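Side-chain contacts in TatD-related deoxyribonuclease (Thermotoga maritima, PDB 1J6O), which probably cuts DNA as a metal-dependent nuclease of the TatD family, hydrolysing ester bonds with divalent metal ions held in a TIM-barrel-type fold: residues D26-R29 and N30-S34; S34-E38 and N39-F43; S168-E171 and W172-F176; L197-V200 and V201-V204. All coordinates share one frame; numbering follows the deposited sequence.

Interaction 1: D26-R29 and N30-S34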
loop_
_atom_site.group_PDB
_atom_site.type_symbol
_atom_site.label_atom_id
_atom_site.label_comp_id
_atom_site.label_asym_id
_atom_site.label_seq_id
_atom_site.Cartn_x
_atom_site.Cartn_y
_atom_site.Cartn_z
ATOM N N ASP A 26 -4.093 17.593 -9.247
ATOM C CA ASP A 26 -4.116 18.186 -10.581
ATOM C C ASP A 26 -3.347 19.480 -10.765
ATOM O O ASP A 26 -2.764 19.702 -11.816
ATOM C CB ASP A 26 -5.560 18.452 -11.056
ATOM C CG ASP A 26 -6.287 17.198 -11.485
ATOM O OD1 ASP A 26 -5.661 16.113 -11.555
ATOM O OD2 ASP A 26 -7.508 17.308 -11.760
ATOM N N ASP A 27 -3.319 20.332 -9.756
ATOM C CA ASP A 27 -2.606 21.590 -9.936
ATOM C C ASP A 27 -1.113 21.610 -9.675
ATOM O O ASP A 27 -0.430 22.517 -10.175
ATOM C CB ASP A 27 -3.229 22.686 -9.055
ATOM C CG ASP A 27 -4.738 22.814 -9.242
ATOM O OD1 ASP A 27 -5.208 22.881 -10.395
ATOM O OD2 ASP A 27 -5.460 22.851 -8.220
ATOM N N ASP A 28 -0.597 20.613 -8.951
ATOM C CA ASP A 28 0.837 20.586 -8.636
ATOM C C ASP A 28 1.578 19.249 -8.606
ATOM O O ASP A 28 2.644 19.126 -7.990
ATOM C CB ASP A 28 1.060 21.276 -7.287
ATOM C CG ASP A 28 0.479 20.485 -6.106
ATOM O OD1 ASP A 28 -0.306 19.531 -6.330
ATOM O OD2 ASP A 28 0.806 20.832 -4.936
ATOM N N ARG A 29 1.022 18.269 -9.293
ATOM C CA ARG A 29 1.587 16.937 -9.381
ATOM C C ARG A 29 3.056 16.982 -9.847
ATOM O O ARG A 29 3.920 16.285 -9.301
ATOM C CB ARG A 29 0.711 16.161 -10.382
ATOM C CG ARG A 29 1.082 14.762 -10.656
ATOM C CD ARG A 29 0.034 14.172 -11.604
ATOM N NE ARG A 29 -1.258 14.053 -10.941
ATOM C CZ ARG A 29 -2.352 14.686 -11.340
ATOM N NH1 ARG A 29 -2.309 15.496 -12.405
ATOM N NH2 ARG A 29 -3.491 14.524 -10.687
ATOM N N ASN A 30 3.341 17.777 -10.882
ATOM C CA ASN A 30 4.722 17.873 -11.378
ATOM C C ASN A 30 5.683 18.335 -10.292
ATOM O O ASN A 30 6.767 17.770 -10.132
ATOM C CB ASN A 30 4.840 18.865 -12.541
ATOM C CG ASN A 30 4.042 18.444 -13.750
ATOM O OD1 ASN A 30 3.535 17.326 -13.811
ATOM N ND2 ASN A 30 3.929 19.346 -14.736
ATOM N N ALA A 31 5.288 19.363 -9.546
ATOM C CA ALA A 31 6.126 19.900 -8.474
ATOM C C ALA A 31 6.325 18.896 -7.336
ATOM O O ALA A 31 7.428 18.758 -6.769
ATOM C CB ALA A 31 5.503 21.191 -7.928
ATOM N N VAL A 32 5.250 18.193 -7.008
ATOM C CA VAL A 32 5.294 17.204 -5.937
ATOM C C VAL A 32 6.252 16.083 -6.309
ATOM O O VAL A 32 7.114 15.687 -5.516
ATOM C CB VAL A 32 3.854 16.663 -5.657
ATOM C CG1 VAL A 32 3.875 15.408 -4.729
ATOM C CG2 VAL A 32 3.044 17.769 -4.969
ATOM N N ILE A 33 6.145 15.609 -7.537
ATOM C CA ILE A 33 6.999 14.530 -7.991
ATOM C C ILE A 33 8.447 14.981 -8.183
ATOM O O ILE A 33 9.392 14.311 -7.756
ATOM C CB ILE A 33 6.423 13.929 -9.294
ATOM C CG1 ILE A 33 5.112 13.191 -8.973
ATOM C CG2 ILE A 33 7.381 12.940 -9.911
ATOM C CD1 ILE A 33 4.295 12.890 -10.223
ATOM N N SER A 34 8.634 16.128 -8.803
ATOM C CA SER A 34 10.001 16.577 -8.997
ATOM C C SER A 34 10.691 16.895 -7.675
ATOM O O SER A 34 11.926 17.001 -7.628
ATOM C CB SER A 34 10.043 17.785 -9.947
ATOM O OG SER A 34 9.486 18.925 -9.321
#

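Interaction 2: S34-E38 and N39-F43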
loop_
_atom_site.group_PDB
_atom_site.type_symbol
_atom_site.label_atom_id
_atom_site.label_comp_id
_atom_site.label_asym_id
_atom_site.label_seq_id
_atom_site.Cartn_x
_atom_site.Cartn_y
_atom_site.Cartn_z
ATOM N N SER A 34 8.634 16.128 -8.803
ATOM C CA SER A 34 10.001 16.577 -8.997
ATOM C C SER A 34 10.691 16.895 -7.675
ATOM O O SER A 34 11.926 17.001 -7.628
ATOM C CB SER A 34 10.043 17.785 -9.947
ATOM O OG SER A 34 9.486 18.925 -9.321
ATOM N N SER A 35 9.953 17.043 -6.580
ATOM C CA SER A 35 10.650 17.344 -5.341
ATOM C C SER A 35 10.910 16.112 -4.471
ATOM O O SER A 35 11.344 16.236 -3.332
ATOM C CB SER A 35 9.896 18.415 -4.549
ATOM O OG SER A 35 8.589 17.978 -4.231
ATOM N N PHE A 36 10.649 14.920 -5.004
ATOM C CA PHE A 36 10.876 13.707 -4.220
ATOM C C PHE A 36 12.300 13.604 -3.693
ATOM O O PHE A 36 12.512 13.346 -2.503
ATOM C CB PHE A 36 10.550 12.470 -5.044
ATOM C CG PHE A 36 9.075 12.207 -5.182
ATOM C CD1 PHE A 36 8.159 12.880 -4.383
ATOM C CD2 PHE A 36 8.606 11.247 -6.077
ATOM C CE1 PHE A 36 6.780 12.608 -4.462
ATOM C CE2 PHE A 36 7.247 10.978 -6.159
ATOM C CZ PHE A 36 6.338 11.662 -5.349
ATOM N N GLU A 37 13.276 13.836 -4.567
ATOM C CA GLU A 37 14.672 13.751 -4.137
ATOM C C GLU A 37 14.961 14.716 -2.985
ATOM O O GLU A 37 15.495 14.318 -1.932
ATOM C CB GLU A 37 15.588 14.058 -5.323
ATOM C CG GLU A 37 17.050 13.703 -5.113
ATOM C CD GLU A 37 17.824 13.693 -6.431
ATOM O OE1 GLU A 37 17.782 14.709 -7.156
ATOM O OE2 GLU A 37 18.466 12.669 -6.750
ATOM N N GLU A 38 14.598 15.980 -3.158
ATOM C CA GLU A 38 14.854 16.959 -2.106
ATOM C C GLU A 38 14.189 16.543 -0.809
ATOM O O GLU A 38 14.649 16.883 0.267
ATOM C CB GLU A 38 14.320 18.345 -2.494
ATOM C CG GLU A 38 14.538 18.712 -3.945
ATOM C CD GLU A 38 13.601 19.824 -4.431
ATOM O OE1 GLU A 38 13.029 20.547 -3.578
ATOM O OE2 GLU A 38 13.442 19.971 -5.670
ATOM N N ASN A 39 13.094 15.803 -0.901
ATOM C CA ASN A 39 12.408 15.388 0.307
ATOM C C ASN A 39 12.757 13.998 0.833
ATOM O O ASN A 39 12.056 13.478 1.696
ATOM C CB ASN A 39 10.893 15.522 0.106
ATOM C CG ASN A 39 10.421 16.970 0.207
ATOM O OD1 ASN A 39 10.659 17.640 1.216
ATOM N ND2 ASN A 39 9.756 17.453 -0.828
ATOM N N ASN A 40 13.828 13.414 0.300
ATOM C CA ASN A 40 14.313 12.089 0.699
ATOM C C ASN A 40 13.375 10.920 0.423
ATOM O O ASN A 40 13.369 9.909 1.163
ATOM C CB ASN A 40 14.688 12.091 2.188
ATOM C CG ASN A 40 15.738 13.137 2.514
ATOM O OD1 ASN A 40 15.445 13.997 3.491
ATOM N ND2 ASN A 40 16.795 13.176 1.888
ATOM N N ILE A 41 12.557 11.069 -0.610
ATOM C CA ILE A 41 11.628 10.011 -0.976
ATOM C C ILE A 41 12.350 9.251 -2.090
ATOM O O ILE A 41 12.509 9.780 -3.199
ATOM C CB ILE A 41 10.290 10.574 -1.545
ATOM C CG1 ILE A 41 9.537 11.392 -0.483
ATOM C CG2 ILE A 41 9.431 9.403 -2.041
ATOM C CD1 ILE A 41 9.154 10.608 0.771
ATOM N N GLU A 42 12.787 8.023 -1.813
ATOM C CA GLU A 42 13.497 7.226 -2.819
ATOM C C GLU A 42 12.620 6.803 -4.002
ATOM O O GLU A 42 13.063 6.816 -5.163
ATOM C CB GLU A 42 14.115 6.032 -2.138
ATOM C CG GLU A 42 14.974 5.194 -3.009
ATOM C CD GLU A 42 15.693 4.164 -2.192
ATOM O OE1 GLU A 42 16.451 4.564 -1.278
ATOM O OE2 GLU A 42 15.497 2.960 -2.460
ATOM N N PHE A 43 11.402 6.351 -3.707
ATOM C CA PHE A 43 10.458 5.950 -4.757
ATOM C C PHE A 43 9.117 5.792 -4.123
ATOM O O PHE A 43 8.990 5.821 -2.886
ATOM C CB PHE A 43 10.844 4.639 -5.514
ATOM C CG PHE A 43 10.680 3.349 -4.722
ATOM C CD1 PHE A 43 11.729 2.852 -3.952
ATOM C CD2 PHE A 43 9.501 2.590 -4.813
ATOM C CE1 PHE A 43 11.611 1.628 -3.292
ATOM C CE2 PHE A 43 9.376 1.369 -4.160
ATOM C CZ PHE A 43 10.414 0.882 -3.403
HETATM O O HOH W 1 7.482 16.146 -2.935
#

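Interaction 3: S168-E171 and W172-F176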
loop_
_atom_site.group_PDB
_atom_site.type_symbol
_atom_site.label_atom_id
_atom_site.label_comp_id
_atom_site.label_asym_id
_atom_site.label_seq_id
_atom_site.Cartn_x
_atom_site.Cartn_y
_atom_site.Cartn_z
ATOM N N SER A 168 -5.757 -3.349 12.491
ATOM C CA SER A 168 -6.285 -4.273 13.485
ATOM C C SER A 168 -5.358 -4.285 14.700
ATOM O O SER A 168 -4.556 -3.363 14.894
ATOM C CB SER A 168 -6.431 -5.674 12.907
ATOM O OG SER A 168 -7.316 -6.424 13.727
ATOM N N ASP A 169 -5.461 -5.313 15.534
ATOM C CA ASP A 169 -4.602 -5.369 16.717
ATOM C C ASP A 169 -3.409 -6.281 16.532
ATOM O O ASP A 169 -3.212 -6.852 15.464
ATOM C CB ASP A 169 -5.422 -5.797 17.945
ATOM C CG ASP A 169 -6.088 -7.159 17.773
ATOM O OD1 ASP A 169 -5.902 -7.825 16.725
ATOM O OD2 ASP A 169 -6.808 -7.564 18.710
ATOM N N TYR A 170 -2.602 -6.420 17.576
ATOM C CA TYR A 170 -1.428 -7.274 17.489
ATOM C C TYR A 170 -1.709 -8.712 17.072
ATOM O O TYR A 170 -0.999 -9.271 16.242
ATOM C CB TYR A 170 -0.662 -7.298 18.824
ATOM C CG TYR A 170 0.625 -8.093 18.710
ATOM C CD1 TYR A 170 1.636 -7.686 17.836
ATOM C CD2 TYR A 170 0.811 -9.275 19.425
ATOM C CE1 TYR A 170 2.801 -8.434 17.672
ATOM C CE2 TYR A 170 1.972 -10.037 19.269
ATOM C CZ TYR A 170 2.964 -9.612 18.391
ATOM O OH TYR A 170 4.112 -10.362 18.228
ATOM N N GLU A 171 -2.739 -9.330 17.641
ATOM C CA GLU A 171 -3.029 -10.709 17.272
ATOM C C GLU A 171 -3.213 -10.891 15.768
ATOM O O GLU A 171 -2.663 -11.832 15.180
ATOM C CB GLU A 171 -4.253 -11.240 18.030
ATOM C CG GLU A 171 -4.619 -12.663 17.603
ATOM C CD GLU A 171 -5.771 -13.268 18.401
ATOM O OE1 GLU A 171 -6.056 -12.764 19.509
ATOM O OE2 GLU A 171 -6.386 -14.257 17.921
ATOM N N TRP A 172 -3.966 -9.993 15.141
ATOM C CA TRP A 172 -4.193 -10.089 13.693
ATOM C C TRP A 172 -2.904 -9.742 12.943
ATOM O O TRP A 172 -2.586 -10.324 11.900
ATOM C CB TRP A 172 -5.331 -9.151 13.273
ATOM C CG TRP A 172 -6.660 -9.843 13.323
ATOM C CD1 TRP A 172 -7.783 -9.435 13.979
ATOM C CD2 TRP A 172 -6.970 -11.102 12.729
ATOM N NE1 TRP A 172 -8.783 -10.378 13.831
ATOM C CE2 TRP A 172 -8.307 -11.408 13.062
ATOM C CE3 TRP A 172 -6.243 -12.005 11.935
ATOM C CZ2 TRP A 172 -8.933 -12.582 12.642
ATOM C CZ3 TRP A 172 -6.861 -13.168 11.516
ATOM C CH2 TRP A 172 -8.199 -13.445 11.868
ATOM N N ALA A 173 -2.155 -8.797 13.490
ATOM C CA ALA A 173 -0.902 -8.394 12.853
ATOM C C ALA A 173 -0.004 -9.614 12.754
ATOM O O ALA A 173 0.573 -9.914 11.699
ATOM C CB ALA A 173 -0.229 -7.295 13.696
ATOM N N LYS A 174 0.112 -10.336 13.867
ATOM C CA LYS A 174 0.942 -11.521 13.893
ATOM C C LYS A 174 0.456 -12.570 12.897
ATOM O O LYS A 174 1.253 -13.208 12.217
ATOM C CB LYS A 174 0.984 -12.103 15.312
ATOM C CG LYS A 174 1.868 -13.329 15.427
ATOM C CD LYS A 174 2.465 -13.436 16.823
ATOM C CE LYS A 174 3.065 -14.810 17.019
ATOM N NZ LYS A 174 2.010 -15.816 16.688
ATOM N N LYS A 175 -0.854 -12.741 12.793
ATOM C CA LYS A 175 -1.390 -13.725 11.861
ATOM C C LYS A 175 -0.993 -13.422 10.421
ATOM O O LYS A 175 -0.641 -14.326 9.667
ATOM C CB LYS A 175 -2.918 -13.778 11.959
ATOM C CG LYS A 175 -3.453 -14.265 13.310
ATOM C CD LYS A 175 -3.358 -15.779 13.482
ATOM C CE LYS A 175 -4.370 -16.529 12.624
ATOM N NZ LYS A 175 -4.537 -17.956 13.090
ATOM N N PHE A 176 -1.053 -12.149 10.040
ATOM C CA PHE A 176 -0.695 -11.779 8.677
ATOM C C PHE A 176 0.809 -11.808 8.472
ATOM O O PHE A 176 1.301 -12.232 7.418
ATOM C CB PHE A 176 -1.295 -10.415 8.350
ATOM C CG PHE A 176 -2.735 -10.497 7.944
ATOM C CD1 PHE A 176 -3.074 -10.785 6.623
ATOM C CD2 PHE A 176 -3.753 -10.341 8.886
ATOM C CE1 PHE A 176 -4.424 -10.913 6.240
ATOM C CE2 PHE A 176 -5.102 -10.468 8.519
ATOM C CZ PHE A 176 -5.434 -10.757 7.181
#

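Interaction 4: L197-V200 and V201-V204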
loop_
_atom_site.group_PDB
_atom_site.type_symbol
_atom_site.label_atom_id
_atom_site.label_comp_id
_atom_site.label_asym_id
_atom_site.label_seq_id
_atom_site.Cartn_x
_atom_site.Cartn_y
_atom_site.Cartn_z
ATOM N N LEU A 197 -2.818 1.484 17.626
ATOM C CA LEU A 197 -1.898 1.282 16.510
ATOM C C LEU A 197 -0.444 1.402 16.949
ATOM O O LEU A 197 0.399 0.587 16.566
ATOM C CB LEU A 197 -2.171 2.296 15.395
ATOM C CG LEU A 197 -1.352 2.059 14.116
ATOM C CD1 LEU A 197 -1.631 0.662 13.596
ATOM C CD2 LEU A 197 -1.690 3.109 13.047
ATOM N N ARG A 198 -0.142 2.425 17.741
ATOM C CA ARG A 198 1.221 2.620 18.208
ATOM C C ARG A 198 1.708 1.408 19.007
ATOM O O ARG A 198 2.864 0.981 18.882
ATOM C CB ARG A 198 1.332 3.899 19.043
ATOM C CG ARG A 198 1.424 5.173 18.202
ATOM C CD ARG A 198 1.804 6.425 19.032
ATOM N NE ARG A 198 0.716 6.903 19.893
ATOM C CZ ARG A 198 -0.389 7.521 19.469
ATOM N NH1 ARG A 198 -0.599 7.762 18.176
ATOM N NH2 ARG A 198 -1.292 7.920 20.347
ATOM N N GLU A 199 0.822 0.841 19.818
ATOM C CA GLU A 199 1.206 -0.321 20.614
ATOM C C GLU A 199 1.520 -1.486 19.660
ATOM O O GLU A 199 2.427 -2.286 19.920
ATOM C CB GLU A 199 0.086 -0.689 21.592
ATOM C CG GLU A 199 0.447 -1.799 22.596
ATOM C CD GLU A 199 1.694 -1.487 23.453
ATOM O OE1 GLU A 199 1.835 -0.335 23.952
ATOM O OE2 GLU A 199 2.536 -2.405 23.640
ATOM N N VAL A 200 0.780 -1.575 18.554
ATOM C CA VAL A 200 0.992 -2.641 17.563
ATOM C C VAL A 200 2.371 -2.478 16.920
ATOM O O VAL A 200 3.134 -3.437 16.759
ATOM C CB VAL A 200 -0.060 -2.591 16.432
ATOM C CG1 VAL A 200 0.318 -3.576 15.344
ATOM C CG2 VAL A 200 -1.440 -2.932 16.981
ATOM N N VAL A 201 2.682 -1.254 16.525
ATOM C CA VAL A 201 3.969 -0.987 15.915
ATOM C C VAL A 201 5.074 -1.365 16.908
ATOM O O VAL A 201 6.104 -1.932 16.533
ATOM C CB VAL A 201 4.114 0.512 15.551
ATOM C CG1 VAL A 201 5.550 0.818 15.225
ATOM C CG2 VAL A 201 3.248 0.831 14.338
ATOM N N LYS A 202 4.841 -1.055 18.180
ATOM C CA LYS A 202 5.816 -1.358 19.223
ATOM C C LYS A 202 6.100 -2.862 19.347
ATOM O O LYS A 202 7.255 -3.278 19.505
ATOM C CB LYS A 202 5.324 -0.791 20.561
ATOM C CG LYS A 202 6.402 -0.670 21.644
ATOM C CD LYS A 202 5.921 0.243 22.778
ATOM C CE LYS A 202 6.915 0.290 23.951
ATOM N NZ LYS A 202 6.456 1.220 25.051
ATOM N N ARG A 203 5.045 -3.663 19.261
ATOM C CA ARG A 203 5.143 -5.123 19.366
ATOM C C ARG A 203 5.701 -5.804 18.133
ATOM O O ARG A 203 6.441 -6.788 18.231
ATOM C CB ARG A 203 3.761 -5.741 19.619
ATOM C CG ARG A 203 2.993 -5.217 20.830
ATOM C CD ARG A 203 3.511 -5.793 22.133
ATOM N NE ARG A 203 3.280 -7.237 22.242
ATOM C CZ ARG A 203 2.079 -7.807 22.337
ATOM N NH1 ARG A 203 0.977 -7.066 22.334
ATOM N NH2 ARG A 203 1.977 -9.125 22.455
ATOM N N VAL A 204 5.343 -5.291 16.963
ATOM C CA VAL A 204 5.805 -5.880 15.714
ATOM C C VAL A 204 7.246 -5.564 15.326
ATOM O O VAL A 204 7.967 -6.432 14.836
ATOM C CB VAL A 204 4.861 -5.475 14.563
ATOM C CG1 VAL A 204 5.396 -5.985 13.245
ATOM C CG2 VAL A 204 3.461 -6.054 14.831
HETATM O O HOH W 2 3.734 0.204 25.802
#

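Interaction 1: D26-R29 and N30-S34
Asp28 meets Val32, and Arg29 meets Ile33, where the short helix 29-34 starts after the first strand of the TIM-type barrel; each pair is set one helical turn apart. Asp28 holds the N-cap position. The Asp28-Val32 side chains lie at a slant: the carboxylate, turned by a chi1 of 68° to lie between its own N and carbonyl carbon, passes Val32 with Asp28 OD2 3.8 Å from Val32 CG2, and OD1 reaches out to a salt bridge with Arg227. Below them the backbone starts the helix, Val32 N giving a bond of 2.9 Å to Asp28 O.

Arg29 and Ile33 run side by side and point the same way, with Arg29 CG 3.7 Å from Ile33 CD1, and both also touch Leu60 of helix 51-61. Past this aliphatic part the arginine bends at chi3 (-67°), which turns its head back over the preceding loop. There NE bonds to Leu20 O, and NH2 forms a salt bridge with Asp26. A methionine in place of Arg29 could still lie along Ile33 but would probably leave the Asp26 carboxylate without its mate and the Leu20 carbonyl without this donor. The salt bridge is edge-on and nearly straight: Asp26 OD1 offers its anti lone pair to Arg29 NH2 at 2.8 Å, 4° out of the guanidinium plane.

Interaction 2: S34-E38 and N39-F43
Ser35 O takes two bonds from Asn39, the main one from Asn39 N at 3.0 Å and a weak second one from Asn39 ND2 at 3.2 Å. They form where the chain leaves helix 29-34 and turns into strand 41-47. The amide can reach back because Asn39 CG lies beside its own backbone N, chi1 -77°. Ser35 OG stands 3.6 Å from Asn39 ND2. A water joins the two, 2.5 Å from Ser35 OG and more weakly held by Asn39 ND2. The hydroxyl is also tied to the preceding helical turn, bonding with Ala31 O and Val32 O.

Phe36 and Ile41 supply the buried half. Phe36 CB lies 4.0 Å from Ile41 CB, and the CG2 branch of Ile41 sits over one ring face, displaced toward the rim. Leu20 and Pro230 also touch the Phe36 side chain. Two backbone bonds accompany this pairing: Ile41 N bonds to Phe36 O at 3.0 Å, approaching from above the carbonyl plane, and Asn40 N bonds to Glu37 O at 2.9 Å. The latter closes a type I beta turn from Glu37 to Asn40, within a helix-to-strand connection of the alternating beta-alpha barrel.

Interaction 3: S168-E171 and W172-F176
The N-terminal end of helix 170-179 carries this contact: Asp169 is the N-cap, and Trp172 stands beside it and Ser168. Asp169 OD1 accepts from Trp172 N in a weak capping bond, long at 3.3 Å but fairly straight. A chi1 of 59° folds the carboxylate over the start of the helix, within reach of that N-H. OD1 also lies 3.7 Å from Trp172 CD1, with the carboxylate and indole planes 37° apart. Ser168 adds a closer approach, its OG standing 3.1 Å from Trp172 CD1 and 3.4 Å from Trp172 CB, obliquely to the ring.

The helix belongs to the beta-alpha-beta unit that joins strands 161-163 and 181-185 of the barrel. On its flank toward helix 144-153, Ser168 touches Tyr144 and Trp172 touches Ser145. An alanine in place of Trp172 would keep the backbone N-H for the cap but would probably open a gap beside Ser168 and Ser145. Tyr170 also meets Lys174, with Lys174 CB over one face of the phenol ring and Lys174 CD 3.8 Å from Tyr170 OH. The amine end of the lysine continues toward Asp178, a long and weak ion pair. Beneath the two side chains, Lys174 N bonds to Tyr170 O at 2.8 Å, with an N-H...O angle of 168°.

Interaction 4: L197-V200 and V201-V204
Four successive i to i+4 backbone bonds run from Val201 N to Leu197 O through to Val204 N to Val200 O, the last at 2.9 Å. They make the last turns of helix 195-204, the crossover between strands 181-185 and 209-211 of the beta-alpha barrel. On the side toward helix 170-179, Val200 and Val204 lie side by side and point the same way, with Val200 CG1 4.0 Å from Val204 CG2. In Val204 the CG2 branch lies beside the backbone N, anti to the carbonyl carbon, and so faces back down the helix, 3.3 Å from Val200 O. Both valines touch Ala173 of that neighbouring helix, and Val201 turns to Val189.

The outer side is polar. Glu199 bends at chi2 (57°), which brings its carboxylate forward along the helix, toward Arg203. Contact there is with aliphatic carbons, Glu199 OE2 lying 3.8 Å from Arg203 CD. The charged atoms do not meet: Glu199 OE2 and Arg203 NE are 5.1 Å apart, with carboxylate and guanidinium planes turned 40° from each other. Arg203 instead makes a cation-pi contact with Tyr170. Lys202 is extended beyond CG, and Lys202 NZ ends 5.0 Å from Glu199 OE1. A water spans that interval, donating to Glu199 OE1 at 2.7 Å and accepting from Lys202 NZ at 3.0 Å.

Interactions 1 and 2 follow each other through shared Ser34, carrying the chain from helix 29-34 into strand 41-47. Interactions 3 and 4 lie on adjacent helices, with centres about 10 Å apart. They touch directly: Tyr170 of interaction 3 and Arg203, Val200 and Val204 of interaction 4 join the two helices. Interactions 1 and 3 are surface contacts at helix starts, on opposite sides of the chain's centre, with centres about 36 Å apart; only interaction 3 has a capping side-chain bond. Interactions 2 and 4 are partly buried and each pairs apolar side chains. Interaction 2 builds on turn bonds, whereas interaction 4 rests on regular helical ones.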